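PDB 6C87: Rab GDP dissociation inhibitor alpha from Naegleria fowleri, which probably binds prenylated, GDP-bound Rab GTPases, slows their release of GDP and carries them between membranes and cytosol. Local coordinates for residues E24-G29 and V96-M101; S154-Y159 and D178-Y183; D427-Y432 and F440-K445. All coordinates share one frame; numbering follows the deposited sequence.

Contacts 1 and 3 adjoin, with centres 9 Å apart: contact 1 joins helices 22-33 and 94-102, while contact 3 packs the loop after helix 422-436 on that helix. Both helices of contact 1 are neighbours of contact 3, since Ile98 packs on Trp442 and Ile27 on Ile428. Contact 2 stands alone in the helical part of the molecule, its centre 35 Å from that of contact 1. Aliphatic branches alone meet in buried contact 1; contact 2, also buried, adds one tyrosine ring; partly buried contact 3 is the most aromatic, with polar turn residues facing outward beside it. Between the paired segments, all three rely on apolar packing.

Contact 1 of 3, residues E24-G29 and V96-M101; sequences ECVISG and VKILRM
Val26 sets its two methyls against neighbouring residues of helix 94-102, with CG1 meeting Ile98 CG2 at 3.5 Å and CG2 meeting Leu99 CD2 at 4.1 Å. Val26 sits on helix 22-33, the crossover helix of a beta-alpha-beta unit that leads from strand 15-18 to the parallel strand 38-41 in the Rossmann-like domain that GDIs share with flavoprotein relatives. The valine fork explains the double contact: CG1 extends opposite the backbone nitrogen (chi1 174°), which leaves CG2 beside that nitrogen and turned to the leucine. Each methyl thus has its own partner, and in both pairs the side chains cross at about a right angle. Ile98 answers with its short CG2 branch; its CG1 lies against Trp442, and Ile98 also touches Val429 of helix 422-436. Leu99 is directed less squarely at the other helix, yet its CD2 end swings in. The backbones come close here, the CA atoms of Val26 and Leu99 lying 7.3 Å apart. Phe248 of helix 243-254 touches both Val26 and Leu99, and Ile428 of helix 422-436 also touches Val26; all three touching residues are buried. Away from the contact, polar side chains have partners of their own: Glu24 OE2 bonds to Ser412 OG, and Ser28 OG to His40 ND1. Arg100 NH1 holds Asn92 OD1, its NH2 reaches the backbone oxygen of Asn227 of a second subunit, and Val96 CG1 lies over one face of its guanidinium, displaced toward the edge of the group.

Contact 2 of 3, residues S154-Y159 and D178-Y183; sequences SYLYDY and DKIYKY
Tyr155 OH is hydrogen-bonded to the backbone oxygen of His167, a bond that ties down the far end of the ring whose flank packs on Ile180. The carbonyl can only accept, so the phenol is the donor. Next to the hydroxyl-bearing carbon of Tyr155, CE2 lies 3.9 Å from Ile180 CG2 and 4.1 Å from Ile180 CD1, and CD2 is 4.2 Å from the same CG2. Ile180 CG2 approaches the ring obliquely, and the two side chains cross at about a right angle. A near-trans chi1 of 164° points the Tyr155 ring out from helix 143-157 toward helix 177-184. Leu156, the next residue, brings CD2 to 4.3 Å from Ile180 CG2, so a single methyl is met by two consecutive residues. The helices are well separated at this level: the nearest CA atoms, those of Leu156 and Ile180, are 9.3 Å apart, and the side chains of Tyr155, Leu156 and Ile180 span the distance. This is helix-on-helix packing in the all-helical part of the protein, the region that in relatives of this family helps to hold the Rab lipid. Leu152 of helix 143-157, together with Ile216 and Ala212 of helix 212-229, closes round the aliphatic cluster, and Cys172 touches both Tyr155 and Ile180. Helix 212-229 also secures the end of the first segment, where Arg220 NH2 bonds to the backbone oxygens of Leu156 and Tyr159. The Tyr159 ring stacks on His167, and its OH is bonded to Cys172 N.

Contact 3 of 3, residues D427-Y432 and F440-K445; sequences DIVDIY and FDWNKK
Helix 422-436 is the last helix of the chain, and the loop that follows returns to it at Phe440 and then crosses away; Phe440 packs on both Val429 and Tyr432, one helical turn apart, and Trp442 on Val429. Val429 CG2 stands over the centre of the Phe440 ring, 4.3 Å from its centroid and only 4° off the ring normal, a clean CH-pi contact. The sister methyl is placed nearer the root of the same side chain: Val429 CG1 lies 3.7 Å from Phe440 CB. The valine also reaches the indole, where its CG2 comes within 3.9 Å of Trp442 CZ2, approaching obliquely. Tyr432 meets another part of the phenyl ring. Its CD2 is 3.6 Å from Phe440 CE2, and the two rings, with planes inclined at 76° and centroids 5.7 Å apart, make an oblique aromatic pair. An extended first torsion at Phe440 (chi1 -166°) carries the ring across to the helix. From Asp441 to Lys444 the chain makes a type I beta turn, reinforced by an Asx turn: Asn443 N donates to Asp441 OD1 over 3.0 Å, reaching that oxygen from above the carboxylate plane. The extended backbone at Phe440 and Asp441 puts Trp442 on the same side as Phe440, whose CD1 sits 3.5 Å above the middle of the indole plane. Ile98 and Lys97 of helix 94-102 also touch the indole, and Met101 touches Phe440, so Phe440 and Trp442 lie between helix 94-102 and helix 422-436. The backbone N of Phe440 is hydrogen-bonded to Glu433 OE2, on helix 422-436.

Contact 1 of 3, residues E24-G29 and V96-M101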
loop_
_atom_site.group_PDB
_atom_site.type_symbol
_atom_site.label_atom_id
_atom_site.label_comp_id
_atom_site.label_asym_id
_atom_site.label_seq_id
_atom_site.Cartn_x
_atom_site.Cartn_y
_atom_site.Cartn_z
ATOM N N GLU A 24 -18.111 -10.856 15.312
ATOM C CA GLU A 24 -18.280 -12.050 14.489
ATOM C C GLU A 24 -19.111 -11.756 13.244
ATOM O O GLU A 24 -18.793 -12.240 12.150
ATOM C CB GLU A 24 -18.914 -13.169 15.317
ATOM C CG GLU A 24 -17.959 -13.919 16.252
ATOM C CD GLU A 24 -17.428 -13.074 17.411
ATOM O OE1 GLU A 24 -18.189 -12.255 17.973
ATOM O OE2 GLU A 24 -16.242 -13.248 17.765
ATOM N N CYS A 25 -20.163 -10.946 13.384
ATOM C CA CYS A 25 -21.004 -10.615 12.239
ATOM C C CYS A 25 -20.209 -9.896 11.152
ATOM O O CYS A 25 -20.415 -10.145 9.960
ATOM C CB CYS A 25 -22.192 -9.766 12.693
ATOM S SG CYS A 25 -23.437 -10.653 13.686
ATOM N N VAL A 26 -19.309 -8.988 11.546
ATOM C CA VAL A 26 -18.519 -8.235 10.577
ATOM C C VAL A 26 -17.473 -9.128 9.918
ATOM O O VAL A 26 -17.236 -9.041 8.706
ATOM C CB VAL A 26 -17.870 -7.016 11.252
ATOM C CG1 VAL A 26 -16.933 -6.307 10.276
ATOM C CG2 VAL A 26 -18.944 -6.060 11.751
ATOM N N ILE A 27 -16.808 -9.978 10.702
ATOM C CA ILE A 27 -15.859 -10.923 10.122
ATOM C C ILE A 27 -16.572 -11.860 9.150
ATOM O O ILE A 27 -16.092 -12.111 8.035
ATOM C CB ILE A 27 -15.124 -11.692 11.239
ATOM C CG1 ILE A 27 -14.139 -10.771 11.958
ATOM C CG2 ILE A 27 -14.360 -12.885 10.674
ATOM C CD1 ILE A 27 -13.009 -10.293 11.068
ATOM N N SER A 28 -17.739 -12.375 9.550
ATOM C CA SER A 28 -18.515 -13.253 8.678
ATOM C C SER A 28 -18.917 -12.550 7.384
ATOM O O SER A 28 -18.802 -13.126 6.293
ATOM C CB SER A 28 -19.747 -13.752 9.429
ATOM O OG SER A 28 -20.562 -14.574 8.618
ATOM N N GLY A 29 -19.370 -11.295 7.482
ATOM C CA GLY A 29 -19.749 -10.551 6.289
ATOM C C GLY A 29 -18.579 -10.263 5.365
ATOM O O GLY A 29 -18.704 -10.367 4.141
ATOM N N VAL A 96 -17.265 2.373 10.660
ATOM C CA VAL A 96 -18.121 2.852 9.578
ATOM C C VAL A 96 -17.534 2.462 8.225
ATOM O O VAL A 96 -18.264 2.098 7.292
ATOM C CB VAL A 96 -18.323 4.375 9.700
ATOM C CG1 VAL A 96 -18.923 4.943 8.426
ATOM C CG2 VAL A 96 -19.208 4.698 10.896
ATOM N N LYS A 97 -16.206 2.543 8.088
ATOM C CA LYS A 97 -15.580 2.175 6.820
ATOM C C LYS A 97 -15.649 0.672 6.574
ATOM O O LYS A 97 -15.900 0.236 5.444
ATOM C CB LYS A 97 -14.133 2.674 6.777
ATOM C CG LYS A 97 -14.035 4.181 6.561
ATOM C CD LYS A 97 -12.603 4.681 6.474
ATOM C CE LYS A 97 -12.584 6.183 6.242
ATOM N NZ LYS A 97 -11.226 6.692 5.921
ATOM N N ILE A 98 -15.462 -0.138 7.621
ATOM C CA ILE A 98 -15.567 -1.584 7.455
ATOM C C ILE A 98 -16.995 -1.978 7.101
ATOM O O ILE A 98 -17.221 -2.820 6.223
ATOM C CB ILE A 98 -15.098 -2.303 8.728
ATOM C CG1 ILE A 98 -13.672 -1.901 9.088
ATOM C CG2 ILE A 98 -15.145 -3.803 8.521
ATOM C CD1 ILE A 98 -13.210 -2.479 10.424
ATOM N N LEU A 99 -17.978 -1.380 7.783
ATOM C CA LEU A 99 -19.382 -1.641 7.479
ATOM C C LEU A 99 -19.712 -1.286 6.036
ATOM O O LEU A 99 -20.487 -1.990 5.377
ATOM C CB LEU A 99 -20.267 -0.841 8.431
ATOM C CG LEU A 99 -20.260 -1.297 9.886
ATOM C CD1 LEU A 99 -21.155 -0.399 10.741
ATOM C CD2 LEU A 99 -20.694 -2.761 9.957
ATOM N N ARG A 100 -19.131 -0.196 5.526
ATOM C CA ARG A 100 -19.350 0.171 4.132
ATOM C C ARG A 100 -18.775 -0.872 3.184
ATOM O O ARG A 100 -19.364 -1.154 2.135
ATOM C CB ARG A 100 -18.757 1.547 3.837
ATOM C CG ARG A 100 -19.641 2.714 4.254
ATOM C CD ARG A 100 -18.897 4.046 4.194
ATOM N NE ARG A 100 -19.613 5.079 4.932
ATOM C CZ ARG A 100 -19.102 6.263 5.268
ATOM N NH1 ARG A 100 -17.852 6.567 4.942
ATOM N NH2 ARG A 100 -19.844 7.138 5.944
ATOM N N MET A 101 -17.633 -1.461 3.540
ATOM C CA MET A 101 -17.012 -2.466 2.684
ATOM C C MET A 101 -17.911 -3.682 2.493
ATOM O O MET A 101 -17.936 -4.281 1.409
ATOM C CB MET A 101 -15.679 -2.892 3.280
ATOM C CG MET A 101 -14.573 -1.884 3.145
ATOM S SD MET A 101 -13.147 -2.519 4.033
ATOM C CE MET A 101 -12.445 -3.568 2.760
#

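Contact 2 of 3, residues S154-Y159 and D178-Y183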
loop_
_atom_site.group_PDB
_atom_site.type_symbol
_atom_site.label_atom_id
_atom_site.label_comp_id
_atom_site.label_asym_id
_atom_site.label_seq_id
_atom_site.Cartn_x
_atom_site.Cartn_y
_atom_site.Cartn_z
ATOM N N SER A 154 -4.442 25.920 19.322
ATOM C CA SER A 154 -4.193 26.717 18.123
ATOM C C SER A 154 -3.017 26.160 17.331
ATOM O O SER A 154 -3.068 26.081 16.097
ATOM C CB SER A 154 -3.943 28.176 18.502
ATOM O OG SER A 154 -5.064 28.990 18.203
ATOM N N TYR A 155 -1.944 25.775 18.025
ATOM C CA TYR A 155 -0.776 25.222 17.347
ATOM C C TYR A 155 -1.096 23.906 16.647
ATOM O O TYR A 155 -0.627 23.666 15.529
ATOM C CB TYR A 155 0.378 25.040 18.340
ATOM C CG TYR A 155 1.476 24.123 17.838
ATOM C CD1 TYR A 155 2.339 24.516 16.816
ATOM C CD2 TYR A 155 1.661 22.863 18.403
ATOM C CE1 TYR A 155 3.339 23.671 16.359
ATOM C CE2 TYR A 155 2.661 22.015 17.956
ATOM C CZ TYR A 155 3.494 22.424 16.936
ATOM O OH TYR A 155 4.486 21.584 16.497
ATOM N N LEU A 156 -1.888 23.040 17.287
ATOM C CA LEU A 156 -2.155 21.724 16.706
ATOM C C LEU A 156 -3.054 21.823 15.478
ATOM O O LEU A 156 -2.820 21.131 14.480
ATOM C CB LEU A 156 -2.763 20.793 17.758
ATOM C CG LEU A 156 -1.844 20.511 18.953
ATOM C CD1 LEU A 156 -2.571 19.743 20.049
ATOM C CD2 LEU A 156 -0.579 19.783 18.518
ATOM N N TYR A 157 -4.067 22.690 15.516
ATOM C CA TYR A 157 -4.949 22.827 14.364
ATOM C C TYR A 157 -4.271 23.568 13.218
ATOM O O TYR A 157 -4.656 23.379 12.059
ATOM C CB TYR A 157 -6.242 23.541 14.760
ATOM N N ASP A 158 -3.265 24.391 13.506
ATOM C CA ASP A 158 -2.515 25.082 12.469
ATOM C C ASP A 158 -1.329 24.275 11.961
ATOM O O ASP A 158 -0.637 24.734 11.047
ATOM C CB ASP A 158 -2.019 26.439 12.971
ATOM C CG ASP A 158 -3.119 27.469 13.038
ATOM O OD1 ASP A 158 -4.261 27.132 12.670
ATOM O OD2 ASP A 158 -2.842 28.617 13.440
ATOM N N TYR A 159 -1.078 23.094 12.525
ATOM C CA TYR A 159 0.077 22.311 12.111
ATOM C C TYR A 159 -0.131 21.762 10.704
ATOM O O TYR A 159 -1.158 21.149 10.403
ATOM C CB TYR A 159 0.341 21.168 13.092
ATOM C CG TYR A 159 1.629 20.431 12.794
ATOM C CD1 TYR A 159 2.848 20.925 13.240
ATOM C CD2 TYR A 159 1.632 19.256 12.052
ATOM C CE1 TYR A 159 4.034 20.269 12.964
ATOM C CE2 TYR A 159 2.817 18.591 11.771
ATOM C CZ TYR A 159 4.014 19.103 12.231
ATOM O OH TYR A 159 5.196 18.450 11.956
ATOM N N ASP A 178 3.924 14.166 24.507
ATOM C CA ASP A 178 4.385 14.608 25.822
ATOM C C ASP A 178 5.282 15.837 25.714
ATOM O O ASP A 178 5.218 16.735 26.561
ATOM C CB ASP A 178 5.124 13.474 26.541
ATOM C CG ASP A 178 6.347 12.977 25.773
ATOM O OD1 ASP A 178 6.439 13.219 24.550
ATOM O OD2 ASP A 178 7.219 12.337 26.398
ATOM N N LYS A 179 6.118 15.900 24.671
ATOM C CA LYS A 179 6.989 17.061 24.489
ATOM C C LYS A 179 6.184 18.312 24.149
ATOM O O LYS A 179 6.545 19.419 24.565
ATOM C CB LYS A 179 8.036 16.775 23.407
ATOM N N ILE A 180 5.098 18.159 23.387
ATOM C CA ILE A 180 4.265 19.307 23.041
ATOM C C ILE A 180 3.455 19.778 24.244
ATOM O O ILE A 180 3.322 20.985 24.486
ATOM C CB ILE A 180 3.355 18.955 21.852
ATOM C CG1 ILE A 180 4.194 18.427 20.688
ATOM C CG2 ILE A 180 2.537 20.158 21.434
ATOM C CD1 ILE A 180 3.421 18.267 19.414
ATOM N N TYR A 181 2.913 18.838 25.022
ATOM C CA TYR A 181 2.151 19.207 26.212
ATOM C C TYR A 181 3.016 19.986 27.192
ATOM O O TYR A 181 2.649 21.083 27.632
ATOM C CB TYR A 181 1.601 17.954 26.894
ATOM C CG TYR A 181 0.388 17.332 26.244
ATOM C CD1 TYR A 181 -0.543 18.103 25.559
ATOM C CD2 TYR A 181 0.175 15.962 26.326
ATOM C CE1 TYR A 181 -1.653 17.520 24.972
ATOM C CE2 TYR A 181 -0.922 15.374 25.744
ATOM C CZ TYR A 181 -1.835 16.152 25.070
ATOM O OH TYR A 181 -2.927 15.544 24.497
ATOM N N LYS A 182 4.182 19.426 27.538
ATOM C CA LYS A 182 5.058 20.044 28.528
ATOM C C LYS A 182 5.572 21.397 28.062
ATOM O O LYS A 182 5.804 22.287 28.889
ATOM C CB LYS A 182 6.230 19.113 28.848
ATOM N N TYR A 183 5.747 21.576 26.750
ATOM C CA TYR A 183 6.222 22.856 26.232
ATOM C C TYR A 183 5.185 23.952 26.454
ATOM O O TYR A 183 5.538 25.099 26.750
ATOM C CB TYR A 183 6.582 22.722 24.751
ATOM C CG TYR A 183 7.063 24.005 24.110
ATOM C CD1 TYR A 183 8.221 24.632 24.557
ATOM C CD2 TYR A 183 6.380 24.576 23.044
ATOM C CE1 TYR A 183 8.672 25.803 23.975
ATOM C CE2 TYR A 183 6.826 25.747 22.453
ATOM C CZ TYR A 183 7.973 26.356 22.923
ATOM O OH TYR A 183 8.425 27.522 22.340
#

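Contact 3 of 3, residues D427-Y432 and F440-K445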
loop_
_atom_site.group_PDB
_atom_site.type_symbol
_atom_site.label_atom_id
_atom_site.label_comp_id
_atom_site.label_asym_id
_atom_site.label_seq_id
_atom_site.Cartn_x
_atom_site.Cartn_y
_atom_site.Cartn_z
ATOM N N ASP A 427 -10.019 -4.727 16.701
ATOM C CA ASP A 427 -10.069 -6.181 16.848
ATOM C C ASP A 427 -10.515 -6.865 15.556
ATOM O O ASP A 427 -9.960 -7.905 15.182
ATOM C CB ASP A 427 -10.996 -6.569 18.001
ATOM C CG ASP A 427 -10.823 -8.017 18.426
ATOM O OD1 ASP A 427 -9.710 -8.554 18.246
ATOM O OD2 ASP A 427 -11.792 -8.618 18.943
ATOM N N ILE A 428 -11.509 -6.299 14.860
ATOM C CA ILE A 428 -11.974 -6.895 13.603
ATOM C C ILE A 428 -10.854 -6.909 12.572
ATOM O O ILE A 428 -10.594 -7.931 11.924
ATOM C CB ILE A 428 -13.200 -6.139 13.066
ATOM C CG1 ILE A 428 -14.440 -6.430 13.914
ATOM C CG2 ILE A 428 -13.425 -6.487 11.609
ATOM C CD1 ILE A 428 -15.581 -5.463 13.657
ATOM N N VAL A 429 -10.180 -5.765 12.402
ATOM C CA VAL A 429 -9.087 -5.664 11.438
ATOM C C VAL A 429 -7.988 -6.655 11.775
ATOM O O VAL A 429 -7.443 -7.328 10.891
ATOM C CB VAL A 429 -8.529 -4.231 11.403
ATOM C CG1 VAL A 429 -7.232 -4.205 10.598
ATOM C CG2 VAL A 429 -9.559 -3.278 10.821
ATOM N N ASP A 430 -7.636 -6.745 13.056
ATOM C CA ASP A 430 -6.591 -7.670 13.460
ATOM C C ASP A 430 -7.001 -9.107 13.169
ATOM O O ASP A 430 -6.215 -9.888 12.619
ATOM C CB ASP A 430 -6.251 -7.466 14.933
ATOM C CG ASP A 430 -5.167 -8.398 15.400
ATOM O OD1 ASP A 430 -4.091 -8.420 14.751
ATOM O OD2 ASP A 430 -5.376 -9.075 16.426
ATOM N N ILE A 431 -8.237 -9.472 13.525
ATOM C CA ILE A 431 -8.735 -10.821 13.255
ATOM C C ILE A 431 -8.681 -11.127 11.762
ATOM O O ILE A 431 -8.236 -12.204 11.344
ATOM C CB ILE A 431 -10.161 -10.986 13.810
ATOM C CG1 ILE A 431 -10.144 -10.995 15.343
ATOM C CG2 ILE A 431 -10.813 -12.251 13.261
ATOM C CD1 ILE A 431 -11.501 -10.671 15.965
ATOM N N TYR A 432 -9.130 -10.182 10.936
ATOM C CA TYR A 432 -9.152 -10.427 9.497
ATOM C C TYR A 432 -7.742 -10.539 8.936
ATOM O O TYR A 432 -7.489 -11.349 8.035
ATOM C CB TYR A 432 -9.945 -9.331 8.777
ATOM C CG TYR A 432 -10.354 -9.733 7.382
ATOM C CD1 TYR A 432 -11.360 -10.669 7.179
ATOM C CD2 TYR A 432 -9.736 -9.178 6.261
ATOM C CE1 TYR A 432 -11.741 -11.048 5.900
ATOM C CE2 TYR A 432 -10.108 -9.551 4.973
ATOM C CZ TYR A 432 -11.113 -10.488 4.800
ATOM O OH TYR A 432 -11.495 -10.874 3.533
ATOM N N PHE A 440 -4.597 -5.521 6.032
ATOM C CA PHE A 440 -5.989 -5.217 5.723
ATOM C C PHE A 440 -6.060 -4.228 4.571
ATOM O O PHE A 440 -5.518 -3.123 4.656
ATOM C CB PHE A 440 -6.687 -4.650 6.961
ATOM C CG PHE A 440 -8.190 -4.612 6.856
ATOM C CD1 PHE A 440 -8.841 -3.452 6.452
ATOM C CD2 PHE A 440 -8.950 -5.725 7.170
ATOM C CE1 PHE A 440 -10.230 -3.406 6.355
ATOM C CE2 PHE A 440 -10.338 -5.690 7.075
ATOM C CZ PHE A 440 -10.979 -4.528 6.666
ATOM N N ASP A 441 -6.729 -4.629 3.492
ATOM C CA ASP A 441 -6.886 -3.788 2.311
ATOM C C ASP A 441 -8.170 -2.980 2.471
ATOM O O ASP A 441 -9.272 -3.521 2.330
ATOM C CB ASP A 441 -6.916 -4.642 1.042
ATOM C CG ASP A 441 -6.962 -3.810 -0.238
ATOM O OD1 ASP A 441 -6.844 -2.565 -0.166
ATOM O OD2 ASP A 441 -7.094 -4.408 -1.327
ATOM N N TRP A 442 -8.029 -1.684 2.756
ATOM C CA TRP A 442 -9.190 -0.822 2.927
ATOM C C TRP A 442 -9.853 -0.470 1.609
ATOM O O TRP A 442 -10.855 0.252 1.609
ATOM C CB TRP A 442 -8.803 0.472 3.649
ATOM C CG TRP A 442 -8.448 0.276 5.079
ATOM C CD1 TRP A 442 -7.197 0.099 5.596
ATOM C CD2 TRP A 442 -9.356 0.202 6.185
ATOM N NE1 TRP A 442 -7.268 -0.062 6.960
ATOM C CE2 TRP A 442 -8.582 -0.009 7.347
ATOM C CE3 TRP A 442 -10.746 0.294 6.307
ATOM C CZ2 TRP A 442 -9.152 -0.124 8.615
ATOM C CZ3 TRP A 442 -11.312 0.180 7.568
ATOM C CH2 TRP A 442 -10.514 -0.025 8.706
ATOM N N ASN A 443 -9.339 -0.978 0.495
ATOM C CA ASN A 443 -9.932 -0.743 -0.811
ATOM C C ASN A 443 -10.485 -2.013 -1.428
ATOM O O ASN A 443 -10.929 -1.981 -2.577
ATOM C CB ASN A 443 -8.918 -0.095 -1.753
ATOM C CG ASN A 443 -8.585 1.322 -1.352
ATOM O OD1 ASN A 443 -7.543 1.579 -0.752
ATOM N ND2 ASN A 443 -9.481 2.250 -1.666
ATOM N N LYS A 444 -10.472 -3.126 -0.698
ATOM C CA LYS A 444 -11.025 -4.354 -1.245
ATOM C C LYS A 444 -12.508 -4.153 -1.526
ATOM O O LYS A 444 -13.225 -3.509 -0.752
ATOM C CB LYS A 444 -10.810 -5.520 -0.278
ATOM N N LYS A 445 -12.960 -4.686 -2.655
ATOM C CA LYS A 445 -14.326 -4.485 -3.096
ATOM C C LYS A 445 -15.050 -5.821 -3.198
ATOM O O LYS A 445 -14.439 -6.841 -3.533
ATOM C CB LYS A 445 -14.361 -3.777 -4.456
#